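Local coordinates for ABC transporter (Caldanaerobius, PDB 4G68), which probably captures xylan-derived xylo-oligosaccharides outside the cell as the solute-binding component of an ABC transporter for sugar uptake, at residues 215-220 against 228-233; 297-300 against 304-307; 323-328 against 335-340. All coordinates share one frame; numbering follows the deposited sequence.

Interaction 1. Residues 215-220 against 228-233. With XYP (beta-D-xylopyranose), chain D.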
loop_
_atom_site.group_PDB
_atom_site.type_symbol
_atom_site.label_atom_id
_atom_site.label_comp_id
_atom_site.label_asym_id
_atom_site.label_seq_id
_atom_site.Cartn_x
_atom_site.Cartn_y
_atom_site.Cartn_z
ATOM N N THR A 215 3.099 -5.645 -23.614
ATOM C CA THR A 215 3.509 -4.643 -22.563
ATOM C C THR A 215 4.108 -5.409 -21.357
ATOM O O THR A 215 3.420 -6.276 -20.750
ATOM C CB THR A 215 2.330 -3.820 -22.093
ATOM O OG1 THR A 215 1.719 -3.138 -23.231
ATOM C CG2 THR A 215 2.720 -2.803 -20.983
ATOM N N PRO A 216 5.379 -5.158 -21.016
ATOM C CA PRO A 216 5.905 -5.979 -19.875
ATOM C C PRO A 216 5.220 -5.680 -18.537
ATOM O O PRO A 216 4.859 -6.635 -17.822
ATOM C CB PRO A 216 7.367 -5.653 -19.843
ATOM C CG PRO A 216 7.646 -5.203 -21.325
ATOM C CD PRO A 216 6.472 -4.392 -21.655
ATOM N N PHE A 217 5.097 -4.386 -18.224
ATOM C CA PHE A 217 4.471 -3.937 -16.938
ATOM C C PHE A 217 3.335 -3.005 -17.191
ATOM O O PHE A 217 3.469 -2.069 -17.984
ATOM C CB PHE A 217 5.463 -3.184 -16.026
ATOM C CG PHE A 217 6.342 -4.077 -15.241
ATOM C CD1 PHE A 217 5.965 -4.487 -13.968
ATOM C CD2 PHE A 217 7.566 -4.499 -15.765
ATOM C CE1 PHE A 217 6.778 -5.309 -13.207
ATOM C CE2 PHE A 217 8.397 -5.330 -14.990
ATOM C CZ PHE A 217 7.984 -5.719 -13.695
ATOM N N ALA A 218 2.188 -3.264 -16.534
ATOM C CA ALA A 218 1.098 -2.265 -16.459
ATOM C C ALA A 218 1.336 -1.278 -15.286
ATOM O O ALA A 218 1.239 -1.684 -14.119
ATOM C CB ALA A 218 -0.238 -2.969 -16.218
ATOM N N LEU A 219 1.649 -0.004 -15.575
ATOM C CA LEU A 219 1.976 0.953 -14.518
ATOM C C LEU A 219 1.259 2.222 -14.882
ATOM O O LEU A 219 1.314 2.647 -16.021
ATOM C CB LEU A 219 3.490 1.281 -14.455
ATOM C CG LEU A 219 3.865 2.489 -13.561
ATOM C CD1 LEU A 219 3.485 2.289 -12.094
ATOM C CD2 LEU A 219 5.413 2.580 -13.614
ATOM N N GLY A 220 0.631 2.775 -13.864
ATOM C CA GLY A 220 -0.076 4.085 -13.973
ATOM C C GLY A 220 0.627 5.061 -13.031
ATOM O O GLY A 220 0.484 5.009 -11.803
HETATM N N MSE A 228 6.631 5.068 -7.464
HETATM C CA MSE A 228 7.482 5.149 -6.302
HETATM C C MSE A 228 7.650 3.821 -5.617
HETATM O O MSE A 228 8.736 3.604 -5.114
HETATM C CB MSE A 228 6.890 6.169 -5.330
HETATM C CG MSE A 228 7.786 6.545 -4.187
HETATM SE SE MSE A 228 6.548 7.086 -2.680
HETATM C CE MSE A 228 5.737 5.252 -2.540
ATOM N N TRP A 229 6.639 2.984 -5.520
ATOM C CA TRP A 229 6.844 1.631 -5.005
ATOM C C TRP A 229 7.949 0.884 -5.654
ATOM O O TRP A 229 8.713 0.144 -4.960
ATOM C CB TRP A 229 5.572 0.796 -5.066
ATOM C CG TRP A 229 4.644 1.082 -3.918
ATOM C CD1 TRP A 229 4.069 2.317 -3.517
ATOM C CD2 TRP A 229 4.153 0.107 -2.952
ATOM N NE1 TRP A 229 3.302 2.116 -2.401
ATOM C CE2 TRP A 229 3.334 0.823 -2.005
ATOM C CE3 TRP A 229 4.355 -1.276 -2.767
ATOM C CZ2 TRP A 229 2.665 0.166 -0.928
ATOM C CZ3 TRP A 229 3.711 -1.912 -1.678
ATOM C CH2 TRP A 229 2.894 -1.200 -0.778
ATOM N N TYR A 230 8.073 1.104 -6.976
ATOM C CA TYR A 230 9.164 0.434 -7.691
ATOM C C TYR A 230 10.538 0.936 -7.161
ATOM O O TYR A 230 11.455 0.118 -6.846
ATOM C CB TYR A 230 9.093 0.719 -9.189
ATOM C CG TYR A 230 8.043 0.023 -9.979
ATOM C CD1 TYR A 230 8.412 -0.811 -11.051
ATOM C CD2 TYR A 230 6.695 0.303 -9.750
ATOM C CE1 TYR A 230 7.418 -1.465 -11.838
ATOM C CE2 TYR A 230 5.658 -0.295 -10.532
ATOM C CZ TYR A 230 6.051 -1.172 -11.554
ATOM O OH TYR A 230 5.090 -1.774 -12.328
ATOM N N TYR A 231 10.682 2.261 -7.084
ATOM C CA TYR A 231 11.976 2.810 -6.602
ATOM C C TYR A 231 12.222 2.254 -5.167
ATOM O O TYR A 231 13.305 1.722 -4.841
ATOM C CB TYR A 231 11.975 4.358 -6.575
ATOM C CG TYR A 231 13.267 4.798 -5.972
ATOM C CD1 TYR A 231 14.372 5.005 -6.794
ATOM C CD2 TYR A 231 13.416 4.961 -4.604
ATOM C CE1 TYR A 231 15.613 5.326 -6.266
ATOM C CE2 TYR A 231 14.655 5.317 -4.030
ATOM C CZ TYR A 231 15.723 5.486 -4.891
ATOM O OH TYR A 231 16.941 5.769 -4.359
ATOM N N ASP A 232 11.216 2.367 -4.285
ATOM C CA ASP A 232 11.466 2.076 -2.866
ATOM C C ASP A 232 11.874 0.612 -2.743
ATOM O O ASP A 232 12.778 0.277 -1.936
ATOM C CB ASP A 232 10.200 2.330 -2.024
ATOM C CG ASP A 232 9.794 3.791 -1.972
ATOM O OD1 ASP A 232 10.531 4.675 -2.435
ATOM O OD2 ASP A 232 8.711 4.054 -1.472
HETATM N N MSE A 233 11.260 -0.289 -3.530
HETATM C CA MSE A 233 11.708 -1.722 -3.552
HETATM C C MSE A 233 13.055 -1.893 -4.072
HETATM O O MSE A 233 13.805 -2.668 -3.484
HETATM C CB MSE A 233 10.697 -2.649 -4.293
HETATM C CG MSE A 233 11.365 -3.993 -4.680
HETATM SE SE MSE A 233 11.805 -5.010 -3.057
HETATM C CE MSE A 233 9.897 -4.978 -2.752
HETATM C C1 XYP D . -1.879 3.538 -0.751
HETATM C C2 XYP D . -1.586 5.034 -0.699
HETATM C C3 XYP D . -0.120 5.239 -1.097
HETATM C C4 XYP D . 0.837 4.312 -0.303
HETATM C C5 XYP D . 0.335 2.841 -0.246
HETATM O O2 XYP D . -2.498 5.715 -1.537
HETATM O O3 XYP D . 0.175 6.635 -0.868
HETATM O O4 XYP D . 2.169 4.327 -0.824
HETATM O O5 XYP D . -1.041 2.806 0.115
HETATM O O HOH W 1 2.538 -1.830 -11.724
#
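Tyr-230 reaches from the helix 225-239 to the loop 215-220, its ring meeting Leu-219 at one face and Phe-217 at its edge. At CB, CG lies beside the backbone N and anti to the carbonyl carbon (chi1 -75°), which sends the ring off the helix toward the loop. Farther out the two ring flanks diverge in their partners: CE2 of Tyr-230 packs on CD1 of Leu-219 at 3.7 Å, while CE1 of Tyr-230 stands 4.0 Å from CD1 of Phe-217. CD2 of Leu-219 lies over the rim of one tyrosine face. The edge of Tyr-230 is directed at the face of Phe-217, with ring centroids 5.7 Å apart and planes at 67°, an offset edge-to-face pair. At the tip, OH of Tyr-230 approaches CD1 of Phe-217 to 3.3 Å and meets water 1 at 2.6 Å. That water, in the plane of the tyrosine ring, donates to Ala-218 O, so the buried hydroxyl reaches the loop backbone through one molecule. Phe-300 also meets Tyr-230 edge-to-face. The next residue back, Trp-229, gives NE1-H to XYP O4 (chain D) in a nearly straight bond (167°). This aromatic cluster joins the loop to the helix whose Trp-229 lines the glycan pocket of this solute-binding protein.

Interaction 2. Residues 297-300 against 304-307; sequences AMYF and FDAA. With XYP (beta-D-xylopyranose), chain B.
Tyr-299 and Asp-305 meet at about a right angle, the phenol running out from strand 298-300 to a carboxylate in the 3-10 turn ahead of helix 306-310. The hydroxyl is the donor: OH of Tyr-299 lies 2.6 Å from OD2 of Asp-305. Ring and carboxylate planes stand 80° apart, and the phenol arrives from above the carboxylate plane, 56° out of it. From the tyrosine's side the geometry is different, because OD2 of Asp-305 sits at the ring edge, near its plane, and also lies 3.4 Å from CE2 of Tyr-299. The ring is carried across by a side chain whose CG is anti to the backbone N (chi1 180°). Both residues are buried. The second carboxylate oxygen, OD1, forms a salt bridge with Arg-284, so Asp-305 is held through each of its oxygens, and the positive charge would probably help keep it ionised. Arg-284 also hydrogen-bonds the xylose of chain B, which makes Asp-305 a second-shell residue behind the sugar. Phe-304 supplies a first-shell surface: C4 of that xylose lies 3.9 Å above the phenyl plane, over its centre, and O5 of the xylose is 3.6 Å from CD1 of Phe-304. A pyranose ring lying over an aromatic face in this way is characteristic of carbohydrate-binding sites, here the glycan pocket.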
loop_
_atom_site.group_PDB
_atom_site.type_symbol
_atom_site.label_atom_id
_atom_site.label_comp_id
_atom_site.label_asym_id
_atom_site.label_seq_id
_atom_site.Cartn_x
_atom_site.Cartn_y
_atom_site.Cartn_z
ATOM N N ALA A 297 2.205 -8.368 -19.070
ATOM C CA ALA A 297 2.750 -9.578 -18.490
ATOM C C ALA A 297 2.831 -9.515 -16.936
ATOM O O ALA A 297 2.655 -10.534 -16.251
ATOM C CB ALA A 297 4.188 -9.813 -19.013
HETATM N N MSE A 298 3.083 -8.326 -16.376
HETATM C CA MSE A 298 3.410 -8.161 -14.953
HETATM C C MSE A 298 2.814 -6.885 -14.394
HETATM O O MSE A 298 2.467 -5.930 -15.116
HETATM C CB MSE A 298 4.936 -8.064 -14.821
HETATM C CG MSE A 298 5.573 -9.403 -15.189
HETATM SE SE MSE A 298 7.563 -9.275 -15.002
HETATM C CE MSE A 298 7.911 -8.363 -16.721
ATOM N N TYR A 299 2.671 -6.848 -13.092
ATOM C CA TYR A 299 2.208 -5.644 -12.438
ATOM C C TYR A 299 2.981 -5.659 -11.086
ATOM O O TYR A 299 3.180 -6.696 -10.499
ATOM C CB TYR A 299 0.692 -5.812 -12.168
ATOM C CG TYR A 299 0.095 -4.587 -11.470
ATOM C CD1 TYR A 299 -0.498 -3.568 -12.207
ATOM C CD2 TYR A 299 0.170 -4.457 -10.096
ATOM C CE1 TYR A 299 -1.055 -2.454 -11.574
ATOM C CE2 TYR A 299 -0.363 -3.335 -9.437
ATOM C CZ TYR A 299 -0.998 -2.371 -10.168
ATOM O OH TYR A 299 -1.503 -1.260 -9.493
ATOM N N PHE A 300 3.430 -4.524 -10.622
ATOM C CA PHE A 300 4.124 -4.510 -9.317
ATOM C C PHE A 300 3.549 -3.403 -8.435
ATOM O O PHE A 300 3.426 -2.217 -8.850
ATOM C CB PHE A 300 5.662 -4.328 -9.453
ATOM C CG PHE A 300 6.358 -4.207 -8.124
ATOM C CD1 PHE A 300 6.672 -5.372 -7.365
ATOM C CD2 PHE A 300 6.697 -2.946 -7.612
ATOM C CE1 PHE A 300 7.257 -5.256 -6.090
ATOM C CE2 PHE A 300 7.304 -2.822 -6.345
ATOM C CZ PHE A 300 7.596 -3.962 -5.568
ATOM N N PHE A 304 -2.838 -4.766 -2.079
ATOM C CA PHE A 304 -4.220 -4.262 -2.092
ATOM C C PHE A 304 -4.859 -4.260 -3.466
ATOM O O PHE A 304 -6.108 -4.230 -3.590
ATOM C CB PHE A 304 -4.350 -2.869 -1.436
ATOM C CG PHE A 304 -3.218 -1.934 -1.793
ATOM C CD1 PHE A 304 -3.096 -1.365 -3.076
ATOM C CD2 PHE A 304 -2.258 -1.656 -0.857
ATOM C CE1 PHE A 304 -1.993 -0.517 -3.390
ATOM C CE2 PHE A 304 -1.165 -0.843 -1.150
ATOM C CZ PHE A 304 -1.032 -0.257 -2.417
ATOM N N ASP A 305 -3.988 -4.266 -4.476
ATOM C CA ASP A 305 -4.375 -4.333 -5.874
ATOM C C ASP A 305 -4.860 -5.720 -6.303
ATOM O O ASP A 305 -5.474 -5.891 -7.393
ATOM C CB ASP A 305 -3.321 -3.761 -6.783
ATOM C CG ASP A 305 -3.190 -2.209 -6.668
ATOM O OD1 ASP A 305 -4.118 -1.530 -6.210
ATOM O OD2 ASP A 305 -2.130 -1.698 -6.972
ATOM N N ALA A 306 -4.592 -6.717 -5.484
ATOM C CA ALA A 306 -4.981 -8.068 -5.817
ATOM C C ALA A 306 -6.447 -8.157 -6.156
ATOM O O ALA A 306 -6.848 -8.928 -7.057
ATOM C CB ALA A 306 -4.676 -8.975 -4.649
ATOM N N ALA A 307 -7.311 -7.490 -5.366
ATOM C CA ALA A 307 -8.703 -7.491 -5.718
ATOM C C ALA A 307 -9.058 -7.117 -7.119
ATOM O O ALA A 307 -10.017 -7.731 -7.671
ATOM C CB ALA A 307 -9.517 -6.597 -4.720
HETATM C C1 XYP B . -6.370 1.101 -1.431
HETATM C C2 XYP B . -5.662 0.611 -0.165
HETATM C C3 XYP B . -4.846 1.815 0.358
HETATM C C4 XYP B . -3.881 2.168 -0.752
HETATM C C5 XYP B . -4.652 2.505 -2.043
HETATM O O2 XYP B . -6.679 0.307 0.789
HETATM O O3 XYP B . -4.101 1.272 1.469
HETATM O O4 XYP B . -3.185 3.336 -0.304
HETATM O O5 XYP B . -5.414 1.348 -2.411
#

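Interaction 3. Residues 323-328 against 335-340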
loop_
_atom_site.group_PDB
_atom_site.type_symbol
_atom_site.label_atom_id
_atom_site.label_comp_id
_atom_site.label_asym_id
_atom_site.label_seq_id
_atom_site.Cartn_x
_atom_site.Cartn_y
_atom_site.Cartn_z
ATOM N N ALA A 323 1.460 -14.493 -7.536
ATOM C CA ALA A 323 2.165 -13.444 -6.778
ATOM C C ALA A 323 3.512 -14.023 -6.383
ATOM O O ALA A 323 3.564 -15.137 -5.747
ATOM C CB ALA A 323 1.387 -13.159 -5.488
ATOM N N VAL A 324 4.560 -13.260 -6.641
ATOM C CA VAL A 324 5.962 -13.586 -6.231
ATOM C C VAL A 324 6.670 -12.377 -5.633
ATOM O O VAL A 324 6.193 -11.242 -5.784
ATOM C CB VAL A 324 6.774 -14.176 -7.429
ATOM C CG1 VAL A 324 6.055 -15.370 -8.003
ATOM C CG2 VAL A 324 7.034 -13.154 -8.530
ATOM N N ARG A 325 7.816 -12.621 -4.976
ATOM C CA ARG A 325 8.619 -11.562 -4.413
ATOM C C ARG A 325 9.264 -10.768 -5.536
ATOM O O ARG A 325 9.493 -11.272 -6.628
ATOM C CB ARG A 325 9.772 -12.145 -3.583
ATOM C CG ARG A 325 9.342 -12.686 -2.274
ATOM C CD ARG A 325 10.581 -13.141 -1.502
ATOM N NE ARG A 325 10.092 -13.470 -0.170
ATOM C CZ ARG A 325 10.120 -14.667 0.374
ATOM N NH1 ARG A 325 10.708 -15.692 -0.248
ATOM N NH2 ARG A 325 9.616 -14.808 1.560
ATOM N N PHE A 326 9.572 -9.489 -5.285
ATOM C CA PHE A 326 10.405 -8.788 -6.268
ATOM C C PHE A 326 11.791 -9.463 -6.363
ATOM O O PHE A 326 12.301 -9.938 -5.359
ATOM C CB PHE A 326 10.499 -7.299 -5.901
ATOM C CG PHE A 326 11.079 -6.449 -6.982
ATOM C CD1 PHE A 326 10.244 -5.871 -7.947
ATOM C CD2 PHE A 326 12.451 -6.198 -7.018
ATOM C CE1 PHE A 326 10.768 -5.033 -8.951
ATOM C CE2 PHE A 326 12.992 -5.433 -8.080
ATOM C CZ PHE A 326 12.147 -4.812 -9.015
ATOM N N PRO A 327 12.381 -9.499 -7.562
ATOM C CA PRO A 327 13.677 -10.225 -7.735
ATOM C C PRO A 327 14.810 -9.646 -6.897
ATOM O O PRO A 327 14.710 -8.491 -6.407
ATOM C CB PRO A 327 13.976 -10.007 -9.219
ATOM C CG PRO A 327 12.655 -9.947 -9.843
ATOM C CD PRO A 327 11.810 -9.136 -8.881
ATOM N N THR A 328 15.868 -10.453 -6.754
ATOM C CA THR A 328 17.093 -10.057 -6.076
ATOM C C THR A 328 17.918 -9.230 -7.031
ATOM O O THR A 328 17.731 -9.294 -8.223
ATOM C CB THR A 328 17.900 -11.282 -5.604
ATOM O OG1 THR A 328 18.235 -12.091 -6.751
ATOM C CG2 THR A 328 17.014 -12.091 -4.697
ATOM N N ASP A 335 18.390 -8.174 2.040
ATOM C CA ASP A 335 17.983 -9.543 2.170
ATOM C C ASP A 335 16.845 -9.802 1.141
ATOM O O ASP A 335 15.913 -9.006 1.057
ATOM C CB ASP A 335 17.501 -9.811 3.614
ATOM C CG ASP A 335 17.096 -11.238 3.834
ATOM O OD1 ASP A 335 16.075 -11.729 3.324
ATOM O OD2 ASP A 335 17.856 -11.920 4.527
ATOM N N PRO A 336 16.864 -10.966 0.450
ATOM C CA PRO A 336 15.886 -11.208 -0.622
ATOM C C PRO A 336 14.458 -11.291 -0.120
ATOM O O PRO A 336 13.534 -11.188 -0.965
ATOM C CB PRO A 336 16.297 -12.609 -1.175
ATOM C CG PRO A 336 17.715 -12.743 -0.774
ATOM C CD PRO A 336 17.831 -12.075 0.577
ATOM N N THR A 337 14.250 -11.534 1.202
ATOM C CA THR A 337 12.883 -11.651 1.741
ATOM C C THR A 337 12.286 -10.319 2.275
ATOM O O THR A 337 11.114 -10.312 2.651
ATOM C CB THR A 337 12.792 -12.703 2.888
ATOM O OG1 THR A 337 13.476 -12.185 4.001
ATOM C CG2 THR A 337 13.556 -14.063 2.497
ATOM N N GLU A 338 13.078 -9.240 2.300
ATOM C CA GLU A 338 12.577 -7.956 2.800
ATOM C C GLU A 338 11.470 -7.483 1.909
ATOM O O GLU A 338 11.514 -7.673 0.672
ATOM C CB GLU A 338 13.710 -6.883 2.939
ATOM C CG GLU A 338 14.888 -7.330 3.818
ATOM C CD GLU A 338 16.078 -6.327 3.893
ATOM O OE1 GLU A 338 16.438 -5.726 2.938
ATOM O OE2 GLU A 338 16.744 -6.198 4.940
ATOM N N TYR A 339 10.461 -6.843 2.480
ATOM C CA TYR A 339 9.436 -6.235 1.612
ATOM C C TYR A 339 9.051 -4.793 1.993
ATOM O O TYR A 339 9.280 -4.331 3.112
ATOM C CB TYR A 339 8.228 -7.170 1.433
ATOM C CG TYR A 339 7.441 -7.361 2.704
ATOM C CD1 TYR A 339 7.800 -8.394 3.617
ATOM C CD2 TYR A 339 6.376 -6.491 3.054
ATOM C CE1 TYR A 339 7.064 -8.594 4.790
ATOM C CE2 TYR A 339 5.618 -6.707 4.195
ATOM C CZ TYR A 339 6.014 -7.713 5.102
ATOM O OH TYR A 339 5.290 -7.911 6.259
ATOM N N ILE A 340 8.431 -4.097 1.039
ATOM C CA ILE A 340 7.792 -2.785 1.311
ATOM C C ILE A 340 6.374 -3.075 1.819
ATOM O O ILE A 340 5.574 -3.734 1.141
ATOM C CB ILE A 340 7.738 -1.958 0.022
ATOM C CG1 ILE A 340 9.165 -1.617 -0.447
ATOM C CG2 ILE A 340 6.865 -0.651 0.190
ATOM C CD1 ILE A 340 9.893 -0.679 0.531
HETATM O O HOH W 2 9.252 -11.367 1.030
HETATM O O HOH W 3 13.702 -11.665 -3.782
#
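Arg-325 lies alongside Thr-337, the two side chains pointing the same way, with the guanidinium turned flat against the threonine. CG2 of Thr-337 stands 4.0 Å above the guanidinium plane of Arg-325, over its centre, and CA of Thr-337 lies over a face as well. The arginine gets there with its chain extended from CG to NE, and on the way CD passes 3.6 Å from O of Pro-336. A second patch is apolar: CG2 of Thr-328 touches CB of Pro-336 at 3.6 Å, the methyl group meeting the proline ring obliquely.

Polar links between the segments run through water. Water 2, in the guanidinium plane, accepts from NE of Arg-325 at 2.6 Å and donates to O of Thr-337. Water 3 donates to both O of Phe-326 and O of Pro-336. With an alanine at Arg-325 both NE and the guanidinium are gone, so water 2 would probably be held less firmly beside O of Thr-337, and the threonine side chain would probably lose its flat cover.

The next shell fixes the turn. Asp-335 to Glu-338 form a type I beta turn, closed by Glu-338 N to Asp-335 O. OD1 of Asp-335 takes two bonds, one from N of Thr-337 at 2.8 Å through its anti lone pair (162°) and one from OG1 of Thr-337 at 2.7 Å, arriving 41° above the carboxylate plane. Together they set both backbone and side chain of Thr-337 for the arginine. Beyond, Arg-237 of helix 225-239 hydrogen-bonds the carbonyls of Phe-326, Pro-327 and Glu-338, tying both segments to that helix. The backbone N bond to OD1 defines an Asx turn, here combined with a type I turn in the surface connection between strands 321-324 and 341-349.

In the fold
From the N terminus the three contacts come in series, each closing its own short loop before the next opens; none nest or cross. Interaction 1 folds the loop after helix 199-211 back on helix 225-239. Interaction 2 closes the bend between strand 298-300 and helix 306-310, and its strand joins the first loop by backbone pairing, with Ala-218 N 3.0 Å from Met-298 O. Interaction 3 spans the connection from strand 321-324 to strand 341-349. Phe-326 ties it to the others, packing on both Met-233 of the helix and Phe-300 of the strand. Interactions 1 and 2 each reach the glycan, whereas interaction 3 lies at the surface.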